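Long-range contacts in peptidase M16 inactive domain family protein (Pseudomonas fluorescens, PDB 3GWB), which is of unestablished function but belongs to the M16 metallopeptidase family, is named for that family's inactive domain, and is presumed to be a hydrolase: residues A[249-255]-A[313-319]; A[320-324]-A[420-426]. One frame throughout, in Å; residues are numbered along the deposited sequence.

Contact 1: residues A[249-255]-A[313-319]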
ATOM      1  N   GLN A 249       9.332   2.248 -22.406  1.00 31.59           N
ATOM      2  CA  GLN A 249       7.994   1.762 -22.747  1.00 29.35           C
ATOM      3  C   GLN A 249       7.205   3.020 -23.047  1.00 27.40           C
ATOM      4  O   GLN A 249       7.692   4.111 -22.797  1.00 27.73           O
ATOM      5  CB  GLN A 249       7.405   1.005 -21.576  1.00 29.96           C
ATOM      6  CG  GLN A 249       8.138  -0.315 -21.301  1.00 31.84           C
ATOM      7  CD  GLN A 249       7.380  -1.464 -21.843  1.00 33.32           C
ATOM      8  OE1 GLN A 249       7.938  -2.436 -22.364  1.00 34.75           O
ATOM      9  NE2 GLN A 249       6.075  -1.370 -21.725  1.00 33.63           N
ATOM     10  N   THR A 250       6.022   2.900 -23.617  1.00 24.74           N
ATOM     11  CA  THR A 250       5.238   4.099 -23.849  1.00 23.80           C
ATOM     12  C   THR A 250       3.892   3.996 -23.169  1.00 22.77           C
ATOM     13  O   THR A 250       3.207   2.983 -23.271  1.00 22.24           O
ATOM     14  CB  THR A 250       5.002   4.406 -25.359  1.00 26.53           C
ATOM     15  OG1 THR A 250       4.486   3.244 -26.018  1.00 31.88           O
ATOM     16  CG2 THR A 250       6.276   4.866 -26.037  1.00 24.05           C
ATOM     17  N   SER A 251       3.532   5.052 -22.453  1.00 20.55           N
ATOM     18  CA  SER A 251       2.267   5.102 -21.743  1.00 22.07           C
ATOM     19  C   SER A 251       1.218   5.758 -22.625  1.00 20.73           C
ATOM     20  O   SER A 251       1.436   6.853 -23.143  1.00 20.90           O
ATOM     21  CB  SER A 251       2.427   5.895 -20.447  1.00 23.21           C
ATOM     22  OG  SER A 251       1.169   6.333 -19.966  1.00 27.73           O
ATOM     23  N   LEU A 252       0.086   5.079 -22.791  1.00 19.72           N
ATOM     24  CA  LEU A 252      -1.010   5.568 -23.619  1.00 19.05           C
ATOM     25  C   LEU A 252      -2.262   5.794 -22.779  1.00 19.39           C
ATOM     26  O   LEU A 252      -2.687   4.913 -22.032  1.00 18.11           O
ATOM     27  CB  LEU A 252      -1.338   4.550 -24.715  1.00 19.26           C
ATOM     28  CG  LEU A 252      -0.276   4.185 -25.751  1.00 19.26           C
ATOM     29  CD1 LEU A 252      -0.759   2.977 -26.546  1.00 18.68           C
ATOM     30  CD2 LEU A 252      -0.013   5.375 -26.667  1.00 17.75           C
HETATM   31  N   MSE A 253      -2.862   6.970 -22.915  1.00 19.14           N
HETATM   32  CA  MSE A 253      -4.074   7.284 -22.177  1.00 20.25           C
HETATM   33  C   MSE A 253      -5.070   7.982 -23.090  1.00 19.88           C
HETATM   34  O   MSE A 253      -4.726   8.941 -23.782  1.00 19.93           O
HETATM   35  CB  MSE A 253      -3.755   8.188 -20.986  1.00 21.20           C
HETATM   36  CG  MSE A 253      -2.748   7.608 -20.018  1.00 24.05           C
HETATM   37 SE   MSE A 253      -2.682   8.607 -18.529  1.00 26.29          SE
HETATM   38  CE  MSE A 253      -4.211   8.161 -17.773  1.00 24.23           C
ATOM     39  N   LEU A 254      -6.299   7.482 -23.101  1.00 20.05           N
ATOM     40  CA  LEU A 254      -7.359   8.062 -23.914  1.00 18.49           C
ATOM     41  C   LEU A 254      -8.488   8.382 -22.959  1.00 17.66           C
ATOM     42  O   LEU A 254      -8.721   7.643 -22.004  1.00 17.74           O
ATOM     43  CB  LEU A 254      -7.853   7.074 -24.974  1.00 19.03           C
ATOM     44  CG  LEU A 254      -6.837   6.522 -25.974  1.00 21.11           C
ATOM     45  CD1 LEU A 254      -5.987   5.453 -25.302  1.00 21.02           C
ATOM     46  CD2 LEU A 254      -7.572   5.924 -27.167  1.00 18.71           C
ATOM     47  N   ALA A 255      -9.198   9.475 -23.210  1.00 15.88           N
ATOM     48  CA  ALA A 255     -10.279   9.854 -22.323  1.00 17.70           C
ATOM     49  C   ALA A 255     -11.188  10.924 -22.893  1.00 18.77           C
ATOM     50  O   ALA A 255     -10.871  11.574 -23.888  1.00 20.14           O
ATOM     51  CB  ALA A 255      -9.701  10.337 -20.987  1.00 17.41           C
HETATM   52  N   MSE A 313     -11.880   6.818 -19.017  1.00 16.16           N
HETATM   53  CA  MSE A 313     -10.492   6.709 -19.416  1.00 19.06           C
HETATM   54  C   MSE A 313     -10.040   5.288 -19.728  1.00 18.23           C
HETATM   55  O   MSE A 313     -10.520   4.326 -19.133  1.00 17.91           O
HETATM   56  CB  MSE A 313      -9.630   7.290 -18.292  1.00 22.58           C
HETATM   57  CG  MSE A 313      -8.179   7.533 -18.629  1.00 28.43           C
HETATM   58 SE   MSE A 313      -7.373   8.359 -17.234  1.00 35.17          SE
HETATM   59  CE  MSE A 313      -8.484   9.762 -16.992  1.00 31.80           C
ATOM     60  N   ILE A 314      -9.120   5.180 -20.681  1.00 17.24           N
ATOM     61  CA  ILE A 314      -8.537   3.905 -21.082  1.00 15.54           C
ATOM     62  C   ILE A 314      -7.040   4.106 -20.961  1.00 15.50           C
ATOM     63  O   ILE A 314      -6.517   5.117 -21.428  1.00 16.11           O
ATOM     64  CB  ILE A 314      -8.820   3.564 -22.552  1.00 15.41           C
ATOM     65  CG1 ILE A 314     -10.316   3.358 -22.768  1.00 14.14           C
ATOM     66  CG2 ILE A 314      -8.020   2.324 -22.955  1.00 11.86           C
ATOM     67  CD1 ILE A 314     -10.693   3.201 -24.230  1.00 16.74           C
ATOM     68  N   ASN A 315      -6.344   3.164 -20.337  1.00 15.22           N
ATOM     69  CA  ASN A 315      -4.898   3.304 -20.209  1.00 17.58           C
ATOM     70  C   ASN A 315      -4.147   1.989 -20.341  1.00 16.46           C
ATOM     71  O   ASN A 315      -4.655   0.924 -19.990  1.00 14.75           O
ATOM     72  CB  ASN A 315      -4.541   3.959 -18.879  1.00 21.25           C
ATOM     73  CG  ASN A 315      -4.924   3.110 -17.699  1.00 24.88           C
ATOM     74  OD1 ASN A 315      -6.100   3.003 -17.350  1.00 29.92           O
ATOM     75  ND2 ASN A 315      -3.933   2.483 -17.080  1.00 28.00           N
ATOM     76  N   LEU A 316      -2.929   2.078 -20.859  1.00 15.69           N
ATOM     77  CA  LEU A 316      -2.084   0.911 -21.040  1.00 15.66           C
ATOM     78  C   LEU A 316      -0.657   1.361 -21.302  1.00 16.00           C
ATOM     79  O   LEU A 316      -0.386   2.553 -21.491  1.00 16.26           O
ATOM     80  CB  LEU A 316      -2.571   0.058 -22.221  1.00 16.46           C
ATOM     81  CG  LEU A 316      -2.350   0.622 -23.634  1.00 16.79           C
ATOM     82  CD1 LEU A 316      -2.524  -0.480 -24.667  1.00 17.33           C
ATOM     83  CD2 LEU A 316      -3.321   1.753 -23.897  1.00 18.73           C
ATOM     84  N   GLN A 317       0.249   0.394 -21.314  1.00 17.46           N
ATOM     85  CA  GLN A 317       1.665   0.636 -21.561  1.00 19.26           C
ATOM     86  C   GLN A 317       2.125  -0.416 -22.569  1.00 19.47           C
ATOM     87  O   GLN A 317       1.714  -1.566 -22.495  1.00 18.44           O
ATOM     88  CB  GLN A 317       2.447   0.504 -20.248  1.00 21.37           C
ATOM     89  CG  GLN A 317       3.941   0.729 -20.361  1.00 27.16           C
ATOM     90  CD  GLN A 317       4.622   0.801 -19.001  1.00 28.09           C
ATOM     91  OE1 GLN A 317       4.342   1.696 -18.203  1.00 28.22           O
ATOM     92  NE2 GLN A 317       5.519  -0.147 -18.731  1.00 29.12           N
ATOM     93  N   THR A 318       2.956  -0.011 -23.520  1.00 20.22           N
ATOM     94  CA  THR A 318       3.454  -0.922 -24.543  1.00 21.24           C
ATOM     95  C   THR A 318       4.872  -0.532 -24.926  1.00 20.27           C
ATOM     96  O   THR A 318       5.368   0.515 -24.515  1.00 18.92           O
ATOM     97  CB  THR A 318       2.599  -0.859 -25.828  1.00 23.36           C
ATOM     98  OG1 THR A 318       2.624   0.474 -26.353  1.00 23.91           O
ATOM     99  CG2 THR A 318       1.160  -1.252 -25.539  1.00 25.81           C
ATOM    100  N   ARG A 319       5.522  -1.382 -25.715  1.00 20.99           N
ATOM    101  CA  ARG A 319       6.872  -1.099 -26.175  1.00 21.26           C
ATOM    102  C   ARG A 319       6.772   0.162 -27.030  1.00 19.47           C
ATOM    103  O   ARG A 319       5.834   0.310 -27.815  1.00 18.35           O
ATOM    104  CB  ARG A 319       7.403  -2.259 -27.019  1.00 25.47           C
ATOM    105  CG  ARG A 319       7.231  -3.623 -26.375  1.00 31.09           C
ATOM    106  CD  ARG A 319       7.940  -4.712 -27.170  1.00 36.45           C
ATOM    107  NE  ARG A 319       9.384  -4.701 -26.941  1.00 41.52           N
ATOM    108  CZ  ARG A 319       9.953  -4.980 -25.771  1.00 44.29           C
ATOM    109  NH1 ARG A 319       9.201  -5.293 -24.722  1.00 45.60           N
ATOM    110  NH2 ARG A 319      11.275  -4.944 -25.646  1.00 45.33           N
TER
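Six backbone hydrogen bonds pair strands 249-255 and 313-319 antiparallel, with segment axes 4.5 Å apart at closest approach and N-to-C directions 153° apart. The hydrogen-bonded pairs are Thr250-Thr318, Leu252-Leu316 and Leu254-Ile314; the ladder begins with Thr250 N to Thr318 O (2.6 Å) and ends with Ile314 N to Leu254 O (2.8 Å). From Thr250-Thr318 to Ala255-Met313 the paired side chains alternate between two faces. On one, Thr250 and Thr318 both take chi1 p, and Thr250 OG1 donates a further bond to Thr318 O (3.2 Å). Beside them, Leu316, also p at chi1, swings CD2 to 3.5 Å from Leu252 CB, whereas Leu254 and Ile314, both m, meet less tightly (CB to CB 4.4 Å). Helix 323-340 covers this face. On the other, the selenomethionines Met253 (m, t, p) and Met313 (t, t, m) converge until Met253 CE is 3.2 Å from Met313 SE. Met253 and Ala255 also touch helix 147-160. At one end, Gln249 and Gln317 pack against Gln145 and Tyr142 of the second subunit, respectively. Strands 249-257 and 311-319 are adjacent inner strands of a helix-covered mixed sheet (239-244, 414-419, 249-257, 311-319, 299-303), as in the alpha+beta fold of M16-family domains.

Contact 2: residues A[320-324]-A[420-426]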
ATOM      1  N   ALA A 320       7.734   1.066 -26.866  1.00 18.50           N
ATOM      2  CA  ALA A 320       7.757   2.326 -27.602  1.00 19.35           C
ATOM      3  C   ALA A 320       7.581   2.153 -29.108  1.00 20.45           C
ATOM      4  O   ALA A 320       6.864   2.922 -29.753  1.00 19.18           O
ATOM      5  CB  ALA A 320       9.060   3.068 -27.313  1.00 18.68           C
ATOM      6  N   GLU A 321       8.235   1.141 -29.665  1.00 22.73           N
ATOM      7  CA  GLU A 321       8.165   0.879 -31.096  1.00 25.91           C
ATOM      8  C   GLU A 321       6.816   0.332 -31.552  1.00 26.17           C
ATOM      9  O   GLU A 321       6.556   0.242 -32.750  1.00 26.48           O
ATOM     10  CB  GLU A 321       9.274  -0.092 -31.507  1.00 28.09           C
ATOM     11  CG  GLU A 321       9.392  -1.304 -30.603  1.00 36.24           C
ATOM     12  CD  GLU A 321      10.308  -2.371 -31.172  1.00 40.79           C
ATOM     13  OE1 GLU A 321      11.412  -2.019 -31.644  1.00 43.89           O
ATOM     14  OE2 GLU A 321       9.926  -3.563 -31.140  1.00 45.25           O
HETATM   15  N   MSE A 322       5.958  -0.030 -30.604  1.00 25.83           N
HETATM   16  CA  MSE A 322       4.641  -0.561 -30.949  1.00 25.94           C
HETATM   17  C   MSE A 322       3.503   0.401 -30.591  1.00 23.45           C
HETATM   18  O   MSE A 322       2.346   0.144 -30.916  1.00 23.13           O
HETATM   19  CB  MSE A 322       4.409  -1.897 -30.231  1.00 26.95           C
HETATM   20  CG  MSE A 322       5.424  -2.986 -30.563  1.00 30.95           C
HETATM   21 SE   MSE A 322       5.313  -3.610 -32.265  1.00 33.19          SE
HETATM   22  CE  MSE A 322       6.476  -2.576 -33.075  1.00 34.05           C
ATOM     23  N   SER A 323       3.844   1.510 -29.938  1.00 22.28           N
ATOM     24  CA  SER A 323       2.863   2.497 -29.486  1.00 19.87           C
ATOM     25  C   SER A 323       1.982   3.088 -30.577  1.00 19.84           C
ATOM     26  O   SER A 323       0.770   3.218 -30.409  1.00 16.50           O
ATOM     27  CB  SER A 323       3.572   3.633 -28.755  1.00 19.38           C
ATOM     28  OG  SER A 323       4.407   4.357 -29.640  1.00 20.73           O
ATOM     29  N   GLU A 324       2.601   3.467 -31.687  1.00 20.80           N
ATOM     30  CA  GLU A 324       1.871   4.059 -32.796  1.00 22.35           C
ATOM     31  C   GLU A 324       0.770   3.114 -33.304  1.00 22.22           C
ATOM     32  O   GLU A 324      -0.375   3.525 -33.512  1.00 21.12           O
ATOM     33  CB  GLU A 324       2.858   4.398 -33.918  1.00 25.43           C
ATOM     34  CG  GLU A 324       4.186   4.992 -33.402  1.00 30.10           C
ATOM     35  CD  GLU A 324       5.269   3.935 -33.109  1.00 30.00           C
ATOM     36  OE1 GLU A 324       4.939   2.837 -32.622  1.00 33.20           O
ATOM     37  OE2 GLU A 324       6.462   4.211 -33.356  1.00 29.93           O
ATOM     38  N   PRO A 420       9.263   7.904 -25.599  1.00 17.46           N
ATOM     39  CA  PRO A 420      10.247   8.416 -26.556  1.00 18.25           C
ATOM     40  C   PRO A 420       9.706   8.401 -27.978  1.00 19.34           C
ATOM     41  O   PRO A 420       8.790   7.634 -28.291  1.00 18.24           O
ATOM     42  CB  PRO A 420      11.396   7.438 -26.399  1.00 17.20           C
ATOM     43  CG  PRO A 420      10.654   6.145 -26.243  1.00 17.18           C
ATOM     44  CD  PRO A 420       9.557   6.502 -25.254  1.00 16.71           C
ATOM     45  N   THR A 421      10.277   9.239 -28.838  1.00 19.82           N
ATOM     46  CA  THR A 421       9.865   9.279 -30.236  1.00 22.36           C
ATOM     47  C   THR A 421      10.807   8.345 -30.977  1.00 21.88           C
ATOM     48  O   THR A 421      11.963   8.682 -31.208  1.00 22.28           O
ATOM     49  CB  THR A 421       9.974  10.701 -30.816  1.00 23.40           C
ATOM     50  OG1 THR A 421       9.037  11.551 -30.144  1.00 26.74           O
ATOM     51  CG2 THR A 421       9.658  10.701 -32.306  1.00 24.71           C
ATOM     52  N   VAL A 422      10.310   7.163 -31.332  1.00 22.01           N
ATOM     53  CA  VAL A 422      11.131   6.164 -32.013  1.00 21.92           C
ATOM     54  C   VAL A 422      10.476   5.563 -33.250  1.00 22.70           C
ATOM     55  O   VAL A 422       9.259   5.640 -33.424  1.00 21.41           O
ATOM     56  CB  VAL A 422      11.478   5.008 -31.052  1.00 23.52           C
ATOM     57  CG1 VAL A 422      12.348   5.515 -29.915  1.00 22.83           C
ATOM     58  CG2 VAL A 422      10.203   4.402 -30.492  1.00 21.61           C
ATOM     59  N   ALA A 423      11.297   4.952 -34.101  1.00 24.16           N
ATOM     60  CA  ALA A 423      10.818   4.320 -35.325  1.00 26.79           C
ATOM     61  C   ALA A 423       9.843   3.189 -35.001  1.00 28.72           C
ATOM     62  O   ALA A 423      10.101   2.368 -34.118  1.00 30.02           O
ATOM     63  CB  ALA A 423      11.999   3.784 -36.126  1.00 26.59           C
ATOM     64  N   GLN A 424       8.730   3.151 -35.727  1.00 30.79           N
ATOM     65  CA  GLN A 424       7.691   2.139 -35.536  1.00 35.02           C
ATOM     66  C   GLN A 424       8.103   0.817 -36.179  1.00 35.61           C
ATOM     67  O   GLN A 424       8.502   0.793 -37.336  1.00 35.66           O
ATOM     68  CB  GLN A 424       6.381   2.619 -36.163  1.00 36.95           C
ATOM     69  CG  GLN A 424       6.093   4.108 -35.979  1.00 40.98           C
ATOM     70  CD  GLN A 424       6.816   4.998 -36.981  1.00 44.61           C
ATOM     71  OE1 GLN A 424       7.998   4.802 -37.271  1.00 45.20           O
ATOM     72  NE2 GLN A 424       6.107   5.997 -37.502  1.00 43.11           N
ATOM     73  N   LYS A 425       7.989  -0.286 -35.444  1.00 38.40           N
ATOM     74  CA  LYS A 425       8.379  -1.587 -35.987  1.00 40.09           C
ATOM     75  C   LYS A 425       7.245  -2.497 -36.489  1.00 41.23           C
ATOM     76  O   LYS A 425       7.469  -3.685 -36.739  1.00 40.54           O
ATOM     77  CB  LYS A 425       9.214  -2.362 -34.959  1.00 41.09           C
ATOM     78  CG  LYS A 425       9.979  -3.541 -35.562  1.00 42.24           C
ATOM     79  CD  LYS A 425      10.127  -4.711 -34.590  1.00 43.74           C
ATOM     80  CE  LYS A 425      11.190  -4.464 -33.533  1.00 44.01           C
ATOM     81  NZ  LYS A 425      11.312  -5.625 -32.597  1.00 43.76           N
ATOM     82  N   PRO A 426       6.016  -1.970 -36.638  1.00 41.80           N
ATOM     83  CA  PRO A 426       4.963  -2.872 -37.124  1.00 42.54           C
ATOM     84  C   PRO A 426       5.180  -3.309 -38.571  1.00 43.29           C
ATOM     85  O   PRO A 426       6.265  -3.018 -39.114  1.00 43.23           O
ATOM     86  CB  PRO A 426       3.694  -2.044 -36.955  1.00 42.48           C
ATOM     87  CG  PRO A 426       4.012  -1.222 -35.750  1.00 42.89           C
ATOM     88  CD  PRO A 426       5.418  -0.758 -36.052  1.00 42.41           C
TER
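Ala320 opens the turn into the helix with its CB 3.6 Å from both Pro420 CG and Val422 CG2, a small apolar contact, while its carbonyl O accepts a bond from Ser323 OG (2.8 Å). Glu321 makes the main polar link: its O accepts Lys425 N at 3.1 Å with an N-H...O angle of 166°, and Gln424 CA adds a longer CA-H...O contact to the same O (3.6 Å). Its side chain reaches Lys425 NZ through OE2 (2.9 Å, a salt bridge), although the position of OE2 is less certain. Met322, a selenomethionine, has its CA-to-CB bond directed away, yet chi1 and chi2 both m, with chi3 at 93°, bring CE back to 3.6 Å from Pro426 CD. The CA-to-CB bond of Glu324 is directed toward the tail, but its OE2, modelled too close to Gln424 and so less certain, lies 3.1 Å from another acceptor, Val422 O. With one backbone hydrogen bond, one salt bridge and a few apolar touches burying 430 Å², the chemistry implies a modest hold at the surface on the last modelled residues.

How the contacts relate
From the N terminus, strand 249-255 comes first, and contact 1 closes a loop of 57 residues when 313-319 returns beside it. Contact 2 opens directly afterwards at 320-324 and closes a second loop, of 95 mainly helical residues, at 420-426. The two loops therefore stand in series, neither enclosing nor crossing the other. Strand 249-257 lies between strands 311-319 and 414-419, so contact 2 joins what follows its two neighbours in the sheet. Thr250 is the main meeting point: its CG2 is 3.3 Å from Ala320 CA and 3.7 Å from Pro420 CD. Together the contacts tie the five-stranded sheet that holds strands 249-257 and 311-319, the start of helix 323-340 and the C-terminal tail.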